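Side-chain contacts in exoglucanase A (Cellulomonas fimi, PDB 7CBD), which hydrolyses beta-1,4-glucosidic linkages of cellulose with inversion through its family 6 catalytic domain, the part modelled here, releasing cellobiose: residues N67-H72 with D126-L131; D95-D100 with A118-E123. All coordinates share one frame; numbering follows the deposited sequence. Where two conformers were deposited one is given.

Both interactions use helix 114-132. Interaction 1 (67-72 with 126-131) packs the C-terminal end of that helix against the start of helix 69-83. Interaction 2 (95-100 with 118-123) packs an earlier turn against the loop that follows strand 87-93. Their centres lie about 16 Å apart, and a probable hydrogen bond from D126 N to K121 O joins them along the helix. Interaction 1 is partly buried and aliphatic, with lysine at its solvent side. Interaction 2 is fully buried. There a tyrosine ring meets leucine, proline and backbone, and its hydroxyl is paired with a carboxylate. Of the two, interaction 2 lies nearer the predicted proton donor, D149.

Interaction 1 of 2, residues N67-H72 with D126-L131; sequences NGLKFH and DPIADL
Two helices meet here with L69 facing I128 (CA to CA 7.8 Å) and K70 facing L131 (7.1 Å between their CA atoms). The contact is aliphatic, and no hydrogen bond crosses it. L69 sits in the first turn of its helix, just after the N-cap residue G68. Its CG is anti to the backbone N (chi1 178°), which carries the branch across to the other helix. L69 CD2 touches L131 CD1 at 3.9 Å. The two leucine side chains lie alongside and run in opposite directions, so L131 CD1 meets L69 CB at 4.0 Å. On its other flank L69 CD2 reaches I128 CG2 at 4.1 Å, and these side chains cross at about a right angle. L131 divides its methyls between two partners. CD1 takes L69, while L131 CD2 packs on K70 CB at 4.1 Å. Only the base of the lysine takes part; the chain leads away, and K70 NZ forms a salt bridge with D74. The inner side rests on two parallel strands. L69 and I128 touch M54 of strand 52-54, and L69 packs on F89 and L91 of strand 87-93. The end of helix 114-132 thus meets the start of helix 69-83 beside them.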
ATOM      1  N   ASN A  67       3.369 -18.712  -6.861  1.00 11.12           N
ATOM      2  CA  ASN A  67       4.292 -19.697  -7.402  1.00 10.86           C
ATOM      3  C   ASN A  67       5.719 -19.550  -6.891  1.00 10.22           C
ATOM      4  O   ASN A  67       6.614 -20.226  -7.407  1.00 11.32           O
ATOM      5  CB  ASN A  67       4.270 -19.642  -8.928  1.00 12.88           C
ATOM      6  CG  ASN A  67       2.891 -19.895  -9.486  1.00 17.55           C
ATOM      7  OD1 ASN A  67       2.077 -20.584  -8.868  1.00 19.73           O
ATOM      8  ND2 ASN A  67       2.618 -19.343 -10.657  1.00 19.91           N
ATOM      9  N   GLY A  68       5.954 -18.691  -5.908  1.00  8.31           N
ATOM     10  CA  GLY A  68       7.270 -18.523  -5.331  1.00  6.97           C
ATOM     11  C   GLY A  68       8.015 -17.326  -5.900  1.00  7.43           C
ATOM     12  O   GLY A  68       7.756 -16.853  -7.012  1.00  7.33           O
ATOM     13  N   LEU A  69       8.986 -16.849  -5.123  1.00  6.78           N
ATOM     14  CA  LEU A  69       9.732 -15.654  -5.503  1.00  6.39           C
ATOM     15  C   LEU A  69      10.576 -15.883  -6.759  1.00  7.43           C
ATOM     16  O   LEU A  69      10.678 -14.993  -7.612  1.00  7.31           O
ATOM     17  CB  LEU A  69      10.591 -15.197  -4.325  1.00  7.24           C
ATOM     18  CG  LEU A  69      11.473 -13.972  -4.564  1.00  8.41           C
ATOM     19  CD1 LEU A  69      10.650 -12.776  -5.062  1.00  9.29           C
ATOM     20  CD2 LEU A  69      12.231 -13.630  -3.291  1.00  9.55           C
ATOM     21  N   LYS A  70      11.191 -17.060  -6.897  1.00  7.42           N
ATOM     22  CA  LYS A  70      12.042 -17.295  -8.061  1.00  7.35           C
ATOM     23  C   LYS A  70      11.247 -17.184  -9.357  1.00  7.57           C
ATOM     24  O   LYS A  70      11.731 -16.621 -10.346  1.00  7.90           O
ATOM     25  CB  LYS A  70      12.713 -18.666  -7.970  1.00  9.26           C
ATOM     26  CG  LYS A  70      13.481 -19.047  -9.244  1.00 11.91           C
ATOM     27  CD  LYS A  70      14.292 -20.328  -9.040  1.00 13.28           C
ATOM     28  CE  LYS A  70      14.485 -21.129 -10.330  1.00 17.48           C
ATOM     29  NZ  LYS A  70      15.073 -20.363 -11.452  1.00 17.49           N
ATOM     30  N   PHE A  71      10.023 -17.723  -9.367  1.00  7.24           N
ATOM     31  CA  PHE A  71       9.132 -17.605 -10.517  1.00  7.76           C
ATOM     32  C   PHE A  71       9.017 -16.155 -10.967  1.00  7.03           C
ATOM     33  O   PHE A  71       9.202 -15.840 -12.148  1.00  7.49           O
ATOM     34  CB  PHE A  71       7.768 -18.185 -10.119  1.00  8.44           C
ATOM     35  CG  PHE A  71       6.645 -17.890 -11.083  1.00  9.09           C
ATOM     36  CD1 PHE A  71       6.503 -18.612 -12.259  1.00 10.25           C
ATOM     37  CD2 PHE A  71       5.690 -16.932 -10.777  1.00 10.16           C
ATOM     38  CE1 PHE A  71       5.444 -18.361 -13.127  1.00 11.02           C
ATOM     39  CE2 PHE A  71       4.629 -16.675 -11.636  1.00 10.71           C
ATOM     40  CZ  PHE A  71       4.508 -17.389 -12.813  1.00 10.62           C
ATOM     41  N   HIS A  72       8.755 -15.246 -10.023  1.00  7.51           N
ATOM     42  CA  HIS A  72       8.579 -13.837 -10.372  1.00  6.76           C
ATOM     43  C   HIS A  72       9.878 -13.188 -10.830  1.00  6.96           C
ATOM     44  O   HIS A  72       9.877 -12.392 -11.776  1.00  7.90           O
ATOM     45  CB  HIS A  72       7.972 -13.081  -9.194  1.00  7.15           C
ATOM     46  CG  HIS A  72       6.584 -13.519  -8.875  1.00  7.40           C
ATOM     47  ND1 HIS A  72       5.518 -13.280  -9.715  1.00  8.58           N
ATOM     48  CD2 HIS A  72       6.094 -14.227  -7.832  1.00  8.76           C
ATOM     49  CE1 HIS A  72       4.424 -13.801  -9.190  1.00  8.43           C
ATOM     50  NE2 HIS A  72       4.747 -14.387  -8.051  1.00  9.09           N
ATOM     51  N   ASP A 126      16.852 -13.965   5.068  1.00  7.51           N
ATOM     52  CA  ASP A 126      18.016 -14.587   4.429  1.00  8.25           C
ATOM     53  C   ASP A 126      17.674 -15.264   3.107  1.00  8.17           C
ATOM     54  O   ASP A 126      18.383 -15.020   2.115  1.00  8.50           O
ATOM     55  CB  ASP A 126      18.751 -15.538   5.382  1.00  9.24           C
ATOM     56  CG  ASP A 126      19.591 -14.814   6.422  1.00 10.10           C
ATOM     57  OD1 ASP A 126      19.675 -13.566   6.386  1.00 11.03           O
ATOM     58  OD2 ASP A 126      20.163 -15.513   7.289  1.00 12.97           O
ATOM     59  N   PRO A 127      16.636 -16.107   3.006  1.00  7.77           N
ATOM     60  CA  PRO A 127      16.349 -16.722   1.698  1.00  8.53           C
ATOM     61  C   PRO A 127      15.889 -15.724   0.655  1.00  8.33           C
ATOM     62  O   PRO A 127      16.186 -15.903  -0.531  1.00  9.06           O
ATOM     63  CB  PRO A 127      15.267 -17.766   2.009  1.00  9.90           C
ATOM     64  CG  PRO A 127      15.344 -17.986   3.484  1.00 12.51           C
ATOM     65  CD  PRO A 127      15.823 -16.705   4.084  1.00  8.95           C
ATOM     66  N   ILE A 128      15.166 -14.679   1.049  1.00  7.26           N
ATOM     67  CA  ILE A 128      14.795 -13.652   0.081  1.00  7.22           C
ATOM     68  C   ILE A 128      16.042 -12.954  -0.457  1.00  7.16           C
ATOM     69  O   ILE A 128      16.227 -12.818  -1.673  1.00  7.60           O
ATOM     70  CB  ILE A 128      13.789 -12.667   0.700  1.00  6.49           C
ATOM     71  CG1 ILE A 128      12.433 -13.350   0.904  1.00  6.94           C
ATOM     72  CG2 ILE A 128      13.653 -11.442  -0.180  1.00  7.14           C
ATOM     73  CD1 ILE A 128      11.471 -12.540   1.734  1.00  7.65           C
ATOM     74  N   ALA A 129      16.928 -12.519   0.444  1.00  7.32           N
ATOM     75  CA  ALA A 129      18.155 -11.848   0.020  1.00  8.33           C
ATOM     76  C   ALA A 129      19.028 -12.769  -0.826  1.00  8.57           C
ATOM     77  O   ALA A 129      19.660 -12.325  -1.789  1.00  9.35           O
ATOM     78  CB  ALA A 129      18.925 -11.353   1.243  1.00 10.05           C
ATOM     79  N   ASP A 130      19.072 -14.059  -0.482  1.00 10.12           N
ATOM     80  CA  ASP A 130      19.869 -15.007  -1.255  0.56 11.69           C
ATOM     81  C   ASP A 130      19.375 -15.095  -2.692  1.00 11.35           C
ATOM     82  O   ASP A 130      20.172 -15.219  -3.629  1.00 13.24           O
ATOM     83  CB  ASP A 130      19.814 -16.379  -0.583  0.56 15.06           C
ATOM     84  CG  ASP A 130      20.785 -17.370  -1.181  0.56 18.68           C
ATOM     85  OD1 ASP A 130      21.765 -16.938  -1.813  0.56 19.42           O
ATOM     86  OD2 ASP A 130      20.563 -18.587  -1.011  0.56 20.94           O
ATOM     87  N   LEU A 131      18.061 -15.044  -2.886  1.00 10.32           N
ATOM     88  CA  LEU A 131      17.526 -15.050  -4.241  1.00 10.92           C
ATOM     89  C   LEU A 131      17.802 -13.723  -4.937  1.00  9.70           C
ATOM     90  O   LEU A 131      18.250 -13.696  -6.089  1.00 10.57           O
ATOM     91  CB  LEU A 131      16.027 -15.341  -4.207  1.00 12.60           C
ATOM     92  CG  LEU A 131      15.624 -16.810  -4.336  1.00 14.69           C
ATOM     93  CD1 LEU A 131      14.156 -17.007  -3.983  1.00 14.97           C
ATOM     94  CD2 LEU A 131      15.922 -17.326  -5.741  1.00 15.76           C
TER

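Interaction 2 of 2, residues D95-D100 with A118-E123; sequences DLPGRD and ARYKSE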
ATOM      1  N   ASP A  95       6.789  -9.602   7.084  1.00  5.16           N
ATOM      2  CA  ASP A  95       6.650 -10.735   7.992  1.00  5.15           C
ATOM      3  C   ASP A  95       7.303 -10.496   9.349  1.00  5.38           C
ATOM      4  O   ASP A  95       7.747 -11.458   9.987  1.00  6.29           O
ATOM      5  CB  ASP A  95       7.187 -12.027   7.357  1.00  6.10           C
ATOM      6  CG  ASP A  95       6.541 -13.277   7.928  1.00  6.37           C
ATOM      7  OD1 ASP A  95       5.458 -13.192   8.557  1.00  6.88           O
ATOM      8  OD2 ASP A  95       7.127 -14.359   7.717  1.00  7.86           O
ATOM      9  N   LEU A  96       7.320  -9.253   9.838  1.00  5.01           N
ATOM     10  CA  LEU A  96       8.015  -8.973  11.092  1.00  5.53           C
ATOM     11  C   LEU A  96       7.436  -9.797  12.239  1.00  5.86           C
ATOM     12  O   LEU A  96       6.232 -10.085  12.272  1.00  6.72           O
ATOM     13  CB  LEU A  96       7.889  -7.504  11.481  1.00  5.33           C
ATOM     14  CG  LEU A  96       8.897  -6.570  10.830  1.00  5.29           C
ATOM     15  CD1 LEU A  96       8.459  -5.140  11.013  1.00  5.78           C
ATOM     16  CD2 LEU A  96      10.297  -6.769  11.368  1.00  5.47           C
ATOM     17  N   PRO A  97       8.264 -10.161  13.217  1.00  5.86           N
ATOM     18  CA  PRO A  97       7.715 -10.697  14.469  1.00  5.43           C
ATOM     19  C   PRO A  97       6.726  -9.700  15.057  1.00  6.19           C
ATOM     20  O   PRO A  97       6.966  -8.493  15.049  1.00  7.40           O
ATOM     21  CB  PRO A  97       8.955 -10.853  15.364  1.00  6.64           C
ATOM     22  CG  PRO A  97      10.109 -10.912  14.397  1.00  6.45           C
ATOM     23  CD  PRO A  97       9.728 -10.005  13.272  1.00  6.38           C
ATOM     24  N   GLY A  98       5.598 -10.211  15.548  1.00  6.68           N
ATOM     25  CA  GLY A  98       4.571  -9.343  16.095  1.00  6.93           C
ATOM     26  C   GLY A  98       3.924  -8.436  15.070  1.00  6.23           C
ATOM     27  O   GLY A  98       3.458  -7.344  15.419  1.00  6.87           O
ATOM     28  N   ARG A  99       3.869  -8.874  13.809  1.00  6.35           N
ATOM     29  CA  ARG A  99       3.353  -8.054  12.720  1.00  6.07           C
ATOM     30  C   ARG A  99       1.974  -7.498  13.049  1.00  7.02           C
ATOM     31  O   ARG A  99       1.146  -8.169  13.666  1.00  8.56           O
ATOM     32  CB  ARG A  99       3.244  -8.907  11.453  1.00  6.18           C
ATOM     33  CG  ARG A  99       3.461  -8.137  10.166  1.00  6.84           C
ATOM     34  CD  ARG A  99       3.286  -9.021   8.944  1.00  6.71           C
ATOM     35  NE  ARG A  99       1.892  -9.402   8.769  1.00  7.91           N
ATOM     36  CZ  ARG A  99       1.465 -10.293   7.884  1.00  7.95           C
ATOM     37  NH1 ARG A  99       2.323 -10.900   7.069  1.00  8.22           N
ATOM     38  NH2 ARG A  99       0.172 -10.576   7.811  1.00 10.85           N
ATOM     39  N   ASP A 100       1.735  -6.257  12.626  1.00  6.66           N
ATOM     40  CA  ASP A 100       0.431  -5.604  12.775  1.00  7.38           C
ATOM     41  C   ASP A 100      -0.012  -5.575  14.239  1.00  7.77           C
ATOM     42  O   ASP A 100      -1.090  -6.048  14.597  1.00  8.80           O
ATOM     43  CB  ASP A 100      -0.634  -6.267  11.894  1.00  8.78           C
ATOM     44  CG  ASP A 100      -0.157  -6.501  10.479  1.00  9.67           C
ATOM     45  OD1 ASP A 100       0.040  -5.519   9.736  1.00 11.25           O
ATOM     46  OD2 ASP A 100       0.033  -7.672  10.103  1.00 11.33           O
ATOM     47  N   ALA A 118      14.652 -14.647  15.332  1.00  8.15           N
ATOM     48  CA  ALA A 118      15.656 -15.508  14.711  1.00  9.00           C
ATOM     49  C   ALA A 118      15.107 -16.153  13.442  1.00  8.72           C
ATOM     50  O   ALA A 118      15.826 -16.295  12.446  1.00  9.40           O
ATOM     51  CB  ALA A 118      16.157 -16.551  15.711  1.00 10.57           C
ATOM     52  N   ARG A 119      13.826 -16.526  13.448  0.57  8.08           N
ATOM     53  CA  ARG A 119      13.209 -17.094  12.253  0.57  8.18           C
ATOM     54  C   ARG A 119      13.025 -16.040  11.167  0.57  7.51           C
ATOM     55  O   ARG A 119      13.204 -16.324   9.977  0.57  8.18           O
ATOM     56  CB  ARG A 119      11.862 -17.707  12.623  0.57  9.53           C
ATOM     57  CG  ARG A 119      11.280 -18.641  11.589  0.57 10.88           C
ATOM     58  CD  ARG A 119      10.329 -19.627  12.251  0.57 13.23           C
ATOM     59  NE  ARG A 119      10.281 -19.406  13.695  0.57 17.18           N
ATOM     60  CZ  ARG A 119       9.318 -19.838  14.505  0.57 19.91           C
ATOM     61  NH1 ARG A 119       8.296 -20.537  14.030  0.57 22.10           N
ATOM     62  NH2 ARG A 119       9.382 -19.566  15.799  0.57 19.67           N
ATOM     63  N   TYR A 120      12.652 -14.820  11.555  1.00  7.51           N
ATOM     64  CA  TYR A 120      12.558 -13.733  10.585  1.00  7.02           C
ATOM     65  C   TYR A 120      13.879 -13.546   9.848  1.00  7.15           C
ATOM     66  O   TYR A 120      13.913 -13.416   8.621  1.00  7.75           O
ATOM     67  CB  TYR A 120      12.186 -12.443  11.306  1.00  6.82           C
ATOM     68  CG  TYR A 120      12.019 -11.238  10.402  1.00  6.20           C
ATOM     69  CD1 TYR A 120      10.884 -11.098   9.602  1.00  6.56           C
ATOM     70  CD2 TYR A 120      12.972 -10.220  10.377  1.00  6.38           C
ATOM     71  CE1 TYR A 120      10.706  -9.985   8.799  1.00  6.03           C
ATOM     72  CE2 TYR A 120      12.806  -9.099   9.564  1.00  5.46           C
ATOM     73  CZ  TYR A 120      11.667  -8.990   8.785  1.00  5.47           C
ATOM     74  OH  TYR A 120      11.493  -7.887   7.993  1.00  6.24           O
ATOM     75  N   LYS A 121      14.985 -13.557  10.588  1.00  7.45           N
ATOM     76  CA  LYS A 121      16.287 -13.357   9.969  1.00  8.32           C
ATOM     77  C   LYS A 121      16.670 -14.539   9.085  1.00  8.84           C
ATOM     78  O   LYS A 121      17.018 -14.360   7.914  1.00  9.52           O
ATOM     79  CB  LYS A 121      17.351 -13.132  11.046  1.00  9.34           C
ATOM     80  CG  LYS A 121      17.193 -11.852  11.842  1.00 11.40           C
ATOM     81  CD  LYS A 121      18.261 -11.751  12.913  1.00 13.16           C
ATOM     82  CE  LYS A 121      18.165 -10.453  13.698  1.00 15.47           C
ATOM     83  NZ  LYS A 121      19.146 -10.453  14.817  1.00 17.75           N
ATOM     84  N   SER A 122      16.603 -15.756   9.625  0.67 10.32           N
ATOM     85  CA  SER A 122      17.208 -16.908   8.968  0.67 11.98           C
ATOM     86  C   SER A 122      16.299 -17.581   7.951  0.67 11.69           C
ATOM     87  O   SER A 122      16.797 -18.126   6.960  0.67 12.87           O
ATOM     88  CB  SER A 122      17.658 -17.937  10.011  0.67 14.28           C
ATOM     89  OG  SER A 122      16.548 -18.611  10.573  0.67 16.05           O
ATOM     90  N   GLU A 123      14.983 -17.567   8.171  1.00 11.08           N
ATOM     91  CA  GLU A 123      14.043 -18.270   7.309  1.00 11.07           C
ATOM     92  C   GLU A 123      13.203 -17.350   6.442  1.00  9.58           C
ATOM     93  O   GLU A 123      12.491 -17.839   5.555  1.00 10.45           O
ATOM     94  CB  GLU A 123      13.109 -19.165   8.144  1.00 14.39           C
ATOM     95  CG  GLU A 123      13.811 -20.299   8.872  1.00 19.16           C
ATOM     96  CD  GLU A 123      12.915 -20.994   9.895  1.00 24.46           C
ATOM     97  OE1 GLU A 123      11.705 -21.168   9.622  1.00 26.57           O
ATOM     98  OE2 GLU A 123      13.422 -21.354  10.985  1.00 26.69           O
TER
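D95 N and Y120 OH both hydrogen-bond to E147 OE2, so one carboxylate oxygen joins the loop to the helix. The other oxygen, E147 OE1, takes a weak hydrogen bond from L96 N. The same carboxylate therefore holds two successive backbone N-H groups of the loop as well as the tyrosine hydroxyl. No hydrogen bond runs directly between the two segments. The Y120 ring carries the contact. Chi1 of Y120 is -178°, with CG trans to the backbone N, and the ring extends out from the helix toward the loop. L96 and P97 cover one face of it. P97 CD sits over the inner end of the ring, 3.9 Å from Y120 CG. L96 CD2 sits over the outer end, 3.7 Å from Y120 CZ. Both are CH-pi contacts, 27° and 28° off the ring normal. D95 O approaches Y120 CD1 obliquely, at 3.2 Å. A leucine in place of Y120 would probably leave E147 OE2 without one of its mates and open a gap beside L96 and P97. A type II turn from L96 to R99 bends the loop, with G98 at positive phi. The L96 side chain lies about 8 Å from that of D149, the predicted proton donor. L96 also touches Y170 and V174, and P97 touches Y169, all of helix 161-182. The loop, just beyond the end of strand 87-93, thus packs against both helices, 114-132 and 161-182.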